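Local coordinates for BH0493 protein (Bacillus halodurans C-125, PDB 2QEE), which probably acts as a metal-dependent enzyme of the amidohydrolase superfamily, with a zinc ion bound at its presumed active site, at residues T29-P34 with E38-D43; E128-V133 with S165-A170; E338-R343 with T349-Q354. All coordinates share one frame; numbering follows the deposited sequence.

Interaction 1: T29-P34 with E38-D43; sequences THLFSP and EILLWD. With ZN (zinc ion), chain T.
The first torsions of Phe32 and Ile39 set a ring and a methyl against each other. Phe32 CG is anti to its own carbonyl carbon (chi1 -62°), while Ile39 CG1 lies between the backbone N and the carbonyl carbon (chi1 46°). The contact folds back the loop after strand 24-26, which carries His28 and His30, the HxH metal motif of amidohydrolases. Ile39 CD1 sits over the centre of the Phe32 ring, 3.5 Å from its centroid, in a CH-pi contact. The two side chains cross at about a right angle. Ile39 O also comes to 3.4 Å from Phe32 CD2.

Leu40 packs on the backbone of Phe32 and on Pro34. Its CD1 lies 3.2 Å from Phe32 O and also faces Leu31 CB. Its second branch, CD2, touches Pro34 CB at 3.9 Å. Phe32 N is buried under this apolar cover and has no hydrogen-bond partner in the model. No direct hydrogen bond joins the two segments. Water 1 lies between them: it accepts from Leu41 N at 2.9 Å and is near His30 O.

Helix 126-136 covers Pro34 and Leu40, and helix 151-158 covers Phe32 and Ile39. Nearer the metal, Thr29 OG1 accepts from Leu31 N at 3.1 Å in an ST turn (angle 166°). This ties down the backbone on both sides of His30. His28 and Asp357 also bind the zinc ion. His30 NE2 binds the same ion at 2.3 Å, and water 2, a further ligand of the ion, lies close to the plane of the His30 ring.

Interaction 2: E128-V133 with S165-A170; sequences EQVDTV and SRFHAA
Asp131 and Arg166 form a salt bridge between helix 126-136 and the residue just before strand 167-168. Arg166 NH1 donates to Asp131 OD1 at 2.8 Å, with an N-H...acceptor angle of 151°. The donor meets OD1 nearly head-on, in line with the C-O bond. A bend of the arginine chain at chi3 (-60°) turns the guanidinium group to the aspartate. The carboxylate and guanidinium planes are 63° apart and OD1 alone bonds the guanidinium directly, unlike a flat, two-pronged pair. Water 3 adds a second link. It accepts from Arg166 NH2 at 2.9 Å, in the guanidinium plane, and donates to Asp131 OD1 at 3.2 Å. Both nitrogens at the end of the guanidinium group are thus tied to one oxygen, one directly and one through water.

Val130 packs against the guanidinium group. Its CG1 lies over one face of the group, 3.6 Å from Arg166 NH2. The same methyl meets the edge of the Phe167 ring, with CZ at 3.9 Å. One branch of Val130 therefore serves both a charged and an aromatic neighbour. The Asp131 end is exposed, while Val130 and Phe167 are buried.

In the second shell, Asp164 makes a salt bridge with Arg166 NE. The arginine is therefore shared between two carboxylates, which would probably limit its rotation. Phe167 packs on Val142 of strand 139-143, and Val130 touches Leu40 in the loop 38-43.

Helix 126-136 leads into strand 139-143, which runs parallel beside strand 167-168. The helix that precedes strand 139-143 is thus tied to the segment carrying the next parallel strand, consistent with the beta/alpha barrel of amidohydrolases.

Interaction 3: E338-R343 with T349-Q354; sequences EMTRMR and TSFIPQ
Arg343 reaches from helix 333-347 across the ring of Phe351 toward the backbone of Pro353. Its CB lies over the ring centre, 3.7 Å from the centroid and 14° off the ring normal. This is a CH-pi contact. From CG to NE the chain is extended, and it carries CD past the rim of the ring, 3.8 Å from Phe351 CE1. The guanidinium group does not stack on the ring: the two planes are 68° apart. Met339 CE instead lies over one face of the group, offset toward its rim. At the tip, NH1 donates to water 4 at 2.9 Å. Pro353 O is near the guanidinium plane but 3.7 Å from NH1, and water 4 spans that distance. NH2 bonds to Gly325 O, so the charged end has backbone oxygen and water around it.

Water 4 has three bonds. Besides accepting from Arg343 NH1, it donates to Pro353 O at 2.8 Å and to Thr340 OG1 at 2.8 Å. Thr340 OG1 is also bonded to Ile336 O, one turn back in the helix.

Phe351 CG sits between its backbone N and carbonyl carbon (chi1 67°), which lays a face of the ring against Arg343 CB. With an alanine in place of Phe351, Arg343 CB and CD would probably lose their aromatic neighbour, and a gap would open between loop and helix.

Close by, Ser350 O accepts from Arg59 NH2 of the second subunit. Ile352 makes backbone hydrogen bonds to Ile323 and Gly325, at and just past strand 321-323. The chain then runs on to Asp357, a zinc ligand. This course is consistent with the last strand position of an amidohydrolase beta/alpha barrel.

Overall arrangement
Interactions 1 and 2 are neighbours, with centres 9 Å apart. Phe167 packs on the backbone of Phe32 and Ser33. Both use helix 126-136: it covers interaction 1 and forms one side of interaction 2. Interaction 3 lies across the chain's centre from interaction 1, about 28 Å away between centres. Interactions 1 and 3 are buried, and each has a CH-pi contact over a phenylalanine ring. Interaction 1 is otherwise mostly aliphatic, whereas interaction 3 buries an arginine, with a water bridging its end to the loop. Interaction 2 is partly buried and has the sole salt bridge between paired segments. Interaction 1 holds a zinc ligand, and 349-354 leads to another.

Interaction 1: T29-P34 with E38-D43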
loop_
_atom_site.group_PDB
_atom_site.type_symbol
_atom_site.label_atom_id
_atom_site.label_comp_id
_atom_site.label_asym_id
_atom_site.label_seq_id
_atom_site.Cartn_x
_atom_site.Cartn_y
_atom_site.Cartn_z
ATOM N N THR C 29 -25.772 6.232 0.903
ATOM C CA THR C 29 -25.764 7.138 2.040
ATOM C C THR C 29 -26.622 6.504 3.129
ATOM O O THR C 29 -27.320 5.558 2.855
ATOM C CB THR C 29 -26.369 8.537 1.746
ATOM O OG1 THR C 29 -27.823 8.456 1.700
ATOM C CG2 THR C 29 -25.864 9.135 0.396
ATOM N N HIS C 30 -26.629 7.159 4.279
ATOM C CA HIS C 30 -27.515 6.786 5.400
ATOM C C HIS C 30 -28.457 7.950 5.653
ATOM O O HIS C 30 -28.774 8.249 6.786
ATOM C CB HIS C 30 -26.652 6.499 6.606
ATOM C CG HIS C 30 -25.965 5.191 6.486
ATOM N ND1 HIS C 30 -26.573 4.001 6.816
ATOM C CD2 HIS C 30 -24.768 4.873 5.949
ATOM C CE1 HIS C 30 -25.756 3.001 6.533
ATOM N NE2 HIS C 30 -24.660 3.506 5.996
ATOM N N LEU C 31 -28.814 8.675 4.594
ATOM C CA LEU C 31 -29.753 9.787 4.733
ATOM C C LEU C 31 -31.187 9.288 4.365
ATOM O O LEU C 31 -31.348 8.250 3.750
ATOM C CB LEU C 31 -29.381 10.933 3.784
ATOM C CG LEU C 31 -27.963 11.461 4.070
ATOM C CD1 LEU C 31 -27.677 12.559 3.011
ATOM C CD2 LEU C 31 -27.907 12.045 5.449
ATOM N N PHE C 32 -32.212 10.065 4.749
ATOM C CA PHE C 32 -33.587 9.694 4.341
ATOM C C PHE C 32 -34.361 10.899 3.774
ATOM O O PHE C 32 -34.059 12.025 4.127
ATOM C CB PHE C 32 -34.371 9.161 5.569
ATOM C CG PHE C 32 -33.777 7.914 6.169
ATOM C CD1 PHE C 32 -34.127 6.660 5.692
ATOM C CD2 PHE C 32 -32.836 8.016 7.209
ATOM C CE1 PHE C 32 -33.556 5.476 6.247
ATOM C CE2 PHE C 32 -32.237 6.832 7.769
ATOM C CZ PHE C 32 -32.596 5.576 7.283
ATOM N N SER C 33 -35.338 10.640 2.906
ATOM C CA SER C 33 -36.241 11.690 2.421
ATOM C C SER C 33 -36.803 12.345 3.676
ATOM O O SER C 33 -37.117 11.653 4.630
ATOM C CB SER C 33 -37.399 11.054 1.646
ATOM O OG SER C 33 -38.155 12.007 0.922
ATOM N N PRO C 34 -36.880 13.675 3.686
ATOM C CA PRO C 34 -37.242 14.438 4.858
ATOM C C PRO C 34 -38.654 14.095 5.341
ATOM O O PRO C 34 -38.891 14.225 6.520
ATOM C CB PRO C 34 -37.112 15.906 4.400
ATOM C CG PRO C 34 -37.138 15.866 2.914
ATOM C CD PRO C 34 -36.558 14.537 2.525
ATOM N N GLU C 38 -37.771 12.265 11.732
ATOM C CA GLU C 38 -36.615 12.390 12.628
ATOM C C GLU C 38 -35.404 11.500 12.309
ATOM O O GLU C 38 -34.298 11.816 12.775
ATOM C CB GLU C 38 -37.018 12.140 14.099
ATOM C CG GLU C 38 -37.993 13.172 14.703
ATOM C CD GLU C 38 -37.423 14.587 14.845
ATOM O OE1 GLU C 38 -37.978 15.374 15.650
ATOM O OE2 GLU C 38 -36.424 14.926 14.165
ATOM N N ILE C 39 -35.613 10.410 11.592
ATOM C CA ILE C 39 -34.484 9.534 11.219
ATOM C C ILE C 39 -33.525 10.225 10.237
ATOM O O ILE C 39 -32.380 9.791 10.112
ATOM C CB ILE C 39 -34.862 8.159 10.584
ATOM C CG1 ILE C 39 -35.922 8.297 9.507
ATOM C CG2 ILE C 39 -35.299 7.178 11.649
ATOM C CD1 ILE C 39 -36.094 6.975 8.738
ATOM N N LEU C 40 -33.988 11.256 9.536
ATOM C CA LEU C 40 -33.059 12.167 8.825
ATOM C C LEU C 40 -32.338 13.045 9.831
ATOM O O LEU C 40 -32.934 13.993 10.417
ATOM C CB LEU C 40 -33.805 13.029 7.773
ATOM C CG LEU C 40 -32.911 14.054 7.048
ATOM C CD1 LEU C 40 -31.912 13.344 6.118
ATOM C CD2 LEU C 40 -33.747 15.006 6.178
ATOM N N LEU C 41 -31.029 12.763 10.020
ATOM C CA LEU C 41 -30.209 13.511 10.977
ATOM C C LEU C 41 -29.604 14.720 10.306
ATOM O O LEU C 41 -29.083 14.606 9.187
ATOM C CB LEU C 41 -29.060 12.637 11.537
ATOM C CG LEU C 41 -29.544 11.340 12.221
ATOM C CD1 LEU C 41 -28.350 10.568 12.759
ATOM C CD2 LEU C 41 -30.556 11.646 13.403
ATOM N N TRP C 42 -29.669 15.865 10.974
ATOM C CA TRP C 42 -29.049 17.105 10.496
ATOM C C TRP C 42 -28.794 18.101 11.580
ATOM O O TRP C 42 -29.435 18.049 12.629
ATOM C CB TRP C 42 -29.836 17.787 9.390
ATOM C CG TRP C 42 -31.274 18.253 9.687
ATOM C CD1 TRP C 42 -32.399 17.482 9.706
ATOM C CD2 TRP C 42 -31.707 19.609 9.877
ATOM N NE1 TRP C 42 -33.534 18.284 9.945
ATOM C CE2 TRP C 42 -33.125 19.585 10.068
ATOM C CE3 TRP C 42 -31.040 20.840 9.934
ATOM C CZ2 TRP C 42 -33.875 20.758 10.264
ATOM C CZ3 TRP C 42 -31.787 22.021 10.184
ATOM C CH2 TRP C 42 -33.198 21.958 10.340
ATOM N N ASP C 43 -27.866 19.011 11.276
ATOM C CA ASP C 43 -27.378 20.138 12.086
ATOM C C ASP C 43 -26.010 19.965 12.674
ATOM O O ASP C 43 -25.472 18.851 12.669
ATOM C CB ASP C 43 -28.393 20.682 13.130
ATOM C CG ASP C 43 -28.441 19.884 14.428
ATOM O OD1 ASP C 43 -27.516 19.112 14.801
ATOM O OD2 ASP C 43 -29.476 20.046 15.122
HETATM ZN ZN ZN T . -22.822 2.998 4.771
HETATM O O HOH W 1 -29.760 10.814 8.341
HETATM O O HOH W 2 -21.777 1.685 5.418
#

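Interaction 2: E128-V133 with S165-A170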
loop_
_atom_site.group_PDB
_atom_site.type_symbol
_atom_site.label_atom_id
_atom_site.label_comp_id
_atom_site.label_asym_id
_atom_site.label_seq_id
_atom_site.Cartn_x
_atom_site.Cartn_y
_atom_site.Cartn_z
ATOM N N GLU C 128 -36.448 22.439 4.145
ATOM C CA GLU C 128 -35.619 23.601 3.738
ATOM C C GLU C 128 -34.130 23.241 3.747
ATOM O O GLU C 128 -33.399 23.639 2.829
ATOM C CB GLU C 128 -35.833 24.776 4.675
ATOM C CG GLU C 128 -37.204 25.404 4.497
ATOM C CD GLU C 128 -37.515 26.478 5.517
ATOM O OE1 GLU C 128 -36.988 26.463 6.660
ATOM O OE2 GLU C 128 -38.331 27.359 5.154
ATOM N N GLN C 129 -33.698 22.522 4.784
ATOM C CA GLN C 129 -32.264 22.188 4.911
ATOM C C GLN C 129 -31.856 21.233 3.815
ATOM O O GLN C 129 -30.733 21.338 3.270
ATOM C CB GLN C 129 -31.882 21.663 6.312
ATOM C CG GLN C 129 -30.348 21.444 6.519
ATOM C CD GLN C 129 -29.509 22.744 6.474
ATOM O OE1 GLN C 129 -29.962 23.790 5.974
ATOM N NE2 GLN C 129 -28.260 22.673 6.988
ATOM N N VAL C 130 -32.696 20.262 3.532
ATOM C CA VAL C 130 -32.445 19.363 2.378
ATOM C C VAL C 130 -32.276 20.206 1.100
ATOM O O VAL C 130 -31.322 20.016 0.342
ATOM C CB VAL C 130 -33.542 18.251 2.240
ATOM C CG1 VAL C 130 -33.410 17.523 0.948
ATOM C CG2 VAL C 130 -33.428 17.261 3.390
ATOM N N ASP C 131 -33.199 21.125 0.837
ATOM C CA ASP C 131 -33.056 21.988 -0.346
ATOM C C ASP C 131 -31.714 22.715 -0.374
ATOM O O ASP C 131 -31.034 22.709 -1.385
ATOM C CB ASP C 131 -34.216 22.991 -0.408
ATOM C CG ASP C 131 -35.501 22.354 -0.864
ATOM O OD1 ASP C 131 -35.499 21.193 -1.318
ATOM O OD2 ASP C 131 -36.549 23.047 -0.797
ATOM N N THR C 132 -31.369 23.375 0.723
ATOM C CA THR C 132 -30.113 24.086 0.829
ATOM C C THR C 132 -28.923 23.149 0.577
ATOM O O THR C 132 -28.044 23.454 -0.245
ATOM C CB THR C 132 -29.961 24.723 2.208
ATOM O OG1 THR C 132 -31.066 25.633 2.428
ATOM C CG2 THR C 132 -28.666 25.507 2.270
ATOM N N VAL C 133 -28.897 22.026 1.303
ATOM C CA VAL C 133 -27.714 21.156 1.275
ATOM C C VAL C 133 -27.526 20.498 -0.083
ATOM O O VAL C 133 -26.394 20.465 -0.583
ATOM C CB VAL C 133 -27.724 20.113 2.451
ATOM C CG1 VAL C 133 -26.654 18.989 2.229
ATOM C CG2 VAL C 133 -27.469 20.823 3.704
ATOM N N SER C 165 -38.601 12.474 -5.128
ATOM C CA SER C 165 -38.076 11.920 -6.367
ATOM C C SER C 165 -36.544 11.949 -6.333
ATOM O O SER C 165 -35.901 11.278 -7.139
ATOM C CB SER C 165 -38.540 12.787 -7.556
ATOM O OG SER C 165 -38.241 14.148 -7.297
ATOM N N ARG C 166 -36.012 12.740 -5.418
ATOM C CA ARG C 166 -34.517 12.938 -5.275
ATOM C C ARG C 166 -33.865 11.816 -4.471
ATOM O O ARG C 166 -32.631 11.661 -4.493
ATOM C CB ARG C 166 -34.202 14.249 -4.593
ATOM C CG ARG C 166 -34.658 15.475 -5.361
ATOM C CD ARG C 166 -34.528 16.746 -4.536
ATOM N NE ARG C 166 -35.316 16.690 -3.322
ATOM C CZ ARG C 166 -35.396 17.676 -2.429
ATOM N NH1 ARG C 166 -34.728 18.821 -2.596
ATOM N NH2 ARG C 166 -36.153 17.501 -1.357
ATOM N N PHE C 167 -34.701 11.019 -3.794
ATOM C CA PHE C 167 -34.239 9.973 -2.852
ATOM C C PHE C 167 -34.657 8.623 -3.350
ATOM O O PHE C 167 -35.827 8.387 -3.737
ATOM C CB PHE C 167 -34.787 10.207 -1.434
ATOM C CG PHE C 167 -34.213 11.401 -0.754
ATOM C CD1 PHE C 167 -33.197 11.229 0.212
ATOM C CD2 PHE C 167 -34.663 12.680 -1.043
ATOM C CE1 PHE C 167 -32.624 12.303 0.858
ATOM C CE2 PHE C 167 -34.129 13.800 -0.395
ATOM C CZ PHE C 167 -33.062 13.638 0.536
ATOM N N HIS C 168 -33.700 7.719 -3.384
ATOM C CA HIS C 168 -33.926 6.420 -3.930
ATOM C C HIS C 168 -33.677 5.364 -2.869
ATOM O O HIS C 168 -32.821 5.522 -2.022
ATOM C CB HIS C 168 -33.051 6.136 -5.156
ATOM C CG HIS C 168 -33.123 7.227 -6.190
ATOM N ND1 HIS C 168 -33.966 7.163 -7.283
ATOM C CD2 HIS C 168 -32.506 8.431 -6.260
ATOM C CE1 HIS C 168 -33.828 8.267 -8.007
ATOM N NE2 HIS C 168 -32.958 9.060 -7.400
ATOM N N ALA C 169 -34.461 4.298 -2.911
ATOM C CA ALA C 169 -34.328 3.212 -1.909
ATOM C C ALA C 169 -33.232 2.221 -2.234
ATOM O O ALA C 169 -32.990 1.877 -3.402
ATOM C CB ALA C 169 -35.676 2.430 -1.776
ATOM N N ALA C 170 -32.642 1.654 -1.176
ATOM C CA ALA C 170 -31.817 0.473 -1.336
ATOM C C ALA C 170 -32.107 -0.456 -0.155
ATOM O O ALA C 170 -32.156 0.025 0.966
ATOM C CB ALA C 170 -30.291 0.829 -1.347
HETATM O O HOH W 3 -37.038 19.281 0.688
#

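Interaction 3: E338-R343 with T349-Q354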
loop_
_atom_site.group_PDB
_atom_site.type_symbol
_atom_site.label_atom_id
_atom_site.label_comp_id
_atom_site.label_asym_id
_atom_site.label_seq_id
_atom_site.Cartn_x
_atom_site.Cartn_y
_atom_site.Cartn_z
ATOM N N GLU C 338 -4.708 7.452 -3.896
ATOM C CA GLU C 338 -4.109 6.229 -4.453
ATOM C C GLU C 338 -5.150 5.319 -5.094
ATOM O O GLU C 338 -4.888 4.782 -6.192
ATOM C CB GLU C 338 -3.233 5.487 -3.441
ATOM C CG GLU C 338 -4.023 4.744 -2.320
ATOM C CD GLU C 338 -3.061 3.955 -1.358
ATOM O OE1 GLU C 338 -3.492 2.926 -0.776
ATOM O OE2 GLU C 338 -1.890 4.383 -1.167
ATOM N N MET C 339 -6.333 5.178 -4.470
ATOM C CA MET C 339 -7.331 4.289 -5.002
ATOM C C MET C 339 -7.826 4.804 -6.358
ATOM O O MET C 339 -7.980 4.029 -7.272
ATOM C CB MET C 339 -8.507 4.222 -4.017
ATOM C CG MET C 339 -8.237 3.275 -2.824
ATOM S SD MET C 339 -9.682 3.326 -1.692
ATOM C CE MET C 339 -10.960 2.620 -2.789
ATOM N N THR C 340 -8.133 6.098 -6.455
ATOM C CA THR C 340 -8.689 6.688 -7.669
ATOM C C THR C 340 -7.681 6.551 -8.834
ATOM O O THR C 340 -8.065 6.264 -9.952
ATOM C CB THR C 340 -9.166 8.143 -7.393
ATOM O OG1 THR C 340 -10.162 8.109 -6.330
ATOM C CG2 THR C 340 -9.807 8.789 -8.622
ATOM N N ARG C 341 -6.396 6.745 -8.542
ATOM C CA ARG C 341 -5.367 6.606 -9.563
ATOM C C ARG C 341 -5.248 5.158 -10.035
ATOM O O ARG C 341 -5.189 4.899 -11.241
ATOM C CB ARG C 341 -4.014 7.152 -9.029
ATOM C CG ARG C 341 -4.068 8.684 -8.917
ATOM C CD ARG C 341 -2.841 9.296 -8.317
ATOM N NE ARG C 341 -3.008 10.765 -8.295
ATOM C CZ ARG C 341 -2.733 11.560 -9.357
ATOM N NH1 ARG C 341 -2.202 11.045 -10.499
ATOM N NH2 ARG C 341 -2.957 12.849 -9.271
ATOM N N MET C 342 -5.178 4.204 -9.108
ATOM C CA MET C 342 -5.102 2.779 -9.466
ATOM C C MET C 342 -6.315 2.379 -10.310
ATOM O O MET C 342 -6.183 1.735 -11.347
ATOM C CB MET C 342 -5.019 1.840 -8.234
ATOM C CG MET C 342 -3.678 1.994 -7.447
ATOM S SD MET C 342 -3.590 0.703 -6.194
ATOM C CE MET C 342 -4.835 1.183 -4.970
ATOM N N ARG C 343 -7.472 2.862 -9.869
ATOM C CA ARG C 343 -8.707 2.533 -10.570
ATOM C C ARG C 343 -8.695 3.104 -12.006
ATOM O O ARG C 343 -9.013 2.405 -12.952
ATOM C CB ARG C 343 -9.899 3.074 -9.786
ATOM C CG ARG C 343 -10.136 2.224 -8.528
ATOM C CD ARG C 343 -11.096 2.932 -7.613
ATOM N NE ARG C 343 -11.503 2.017 -6.547
ATOM C CZ ARG C 343 -12.533 2.307 -5.736
ATOM N NH1 ARG C 343 -13.170 3.457 -5.871
ATOM N NH2 ARG C 343 -12.982 1.411 -4.828
ATOM N N THR C 349 -12.543 4.969 -17.274
ATOM C CA THR C 349 -13.656 5.585 -16.559
ATOM C C THR C 349 -14.760 4.572 -16.167
ATOM O O THR C 349 -15.887 5.000 -15.760
ATOM C CB THR C 349 -14.328 6.696 -17.415
ATOM O OG1 THR C 349 -14.758 6.094 -18.636
ATOM C CG2 THR C 349 -13.310 7.851 -17.678
ATOM N N SER C 350 -14.468 3.275 -16.233
ATOM C CA SER C 350 -15.483 2.216 -15.962
ATOM C C SER C 350 -15.620 1.833 -14.450
ATOM O O SER C 350 -15.584 0.643 -14.074
ATOM C CB SER C 350 -15.241 0.968 -16.846
ATOM O OG SER C 350 -14.043 0.244 -16.553
ATOM N N PHE C 351 -15.750 2.852 -13.605
ATOM C CA PHE C 351 -16.024 2.610 -12.200
ATOM C C PHE C 351 -16.727 3.796 -11.604
ATOM O O PHE C 351 -16.881 4.829 -12.274
ATOM C CB PHE C 351 -14.686 2.365 -11.451
ATOM C CG PHE C 351 -13.741 3.592 -11.370
ATOM C CD1 PHE C 351 -13.580 4.213 -10.153
ATOM C CD2 PHE C 351 -12.966 4.002 -12.479
ATOM C CE1 PHE C 351 -12.709 5.336 -10.021
ATOM C CE2 PHE C 351 -12.101 5.102 -12.380
ATOM C CZ PHE C 351 -11.975 5.773 -11.151
ATOM N N ILE C 352 -17.130 3.678 -10.341
ATOM C CA ILE C 352 -17.771 4.773 -9.611
ATOM C C ILE C 352 -16.777 5.230 -8.529
ATOM O O ILE C 352 -16.542 4.529 -7.510
ATOM C CB ILE C 352 -19.123 4.317 -8.979
ATOM C CG1 ILE C 352 -20.097 3.834 -10.093
ATOM C CG2 ILE C 352 -19.715 5.406 -8.046
ATOM C CD1 ILE C 352 -21.259 2.999 -9.481
ATOM N N PRO C 353 -16.139 6.373 -8.759
ATOM C CA PRO C 353 -15.054 6.767 -7.791
ATOM C C PRO C 353 -15.480 7.028 -6.352
ATOM O O PRO C 353 -14.684 6.802 -5.429
ATOM C CB PRO C 353 -14.468 8.064 -8.381
ATOM C CG PRO C 353 -15.515 8.552 -9.378
ATOM C CD PRO C 353 -16.212 7.282 -9.927
ATOM N N GLN C 354 -16.697 7.514 -6.090
ATOM C CA GLN C 354 -16.971 7.907 -4.715
ATOM C C GLN C 354 -18.467 7.818 -4.371
ATOM O O GLN C 354 -19.317 7.892 -5.283
ATOM C CB GLN C 354 -16.459 9.308 -4.426
ATOM C CG GLN C 354 -16.565 9.778 -2.979
ATOM C CD GLN C 354 -15.759 8.873 -2.025
ATOM O OE1 GLN C 354 -16.043 7.670 -1.925
ATOM N NE2 GLN C 354 -14.774 9.463 -1.307
HETATM O O HOH W 4 -12.180 6.157 -6.434
#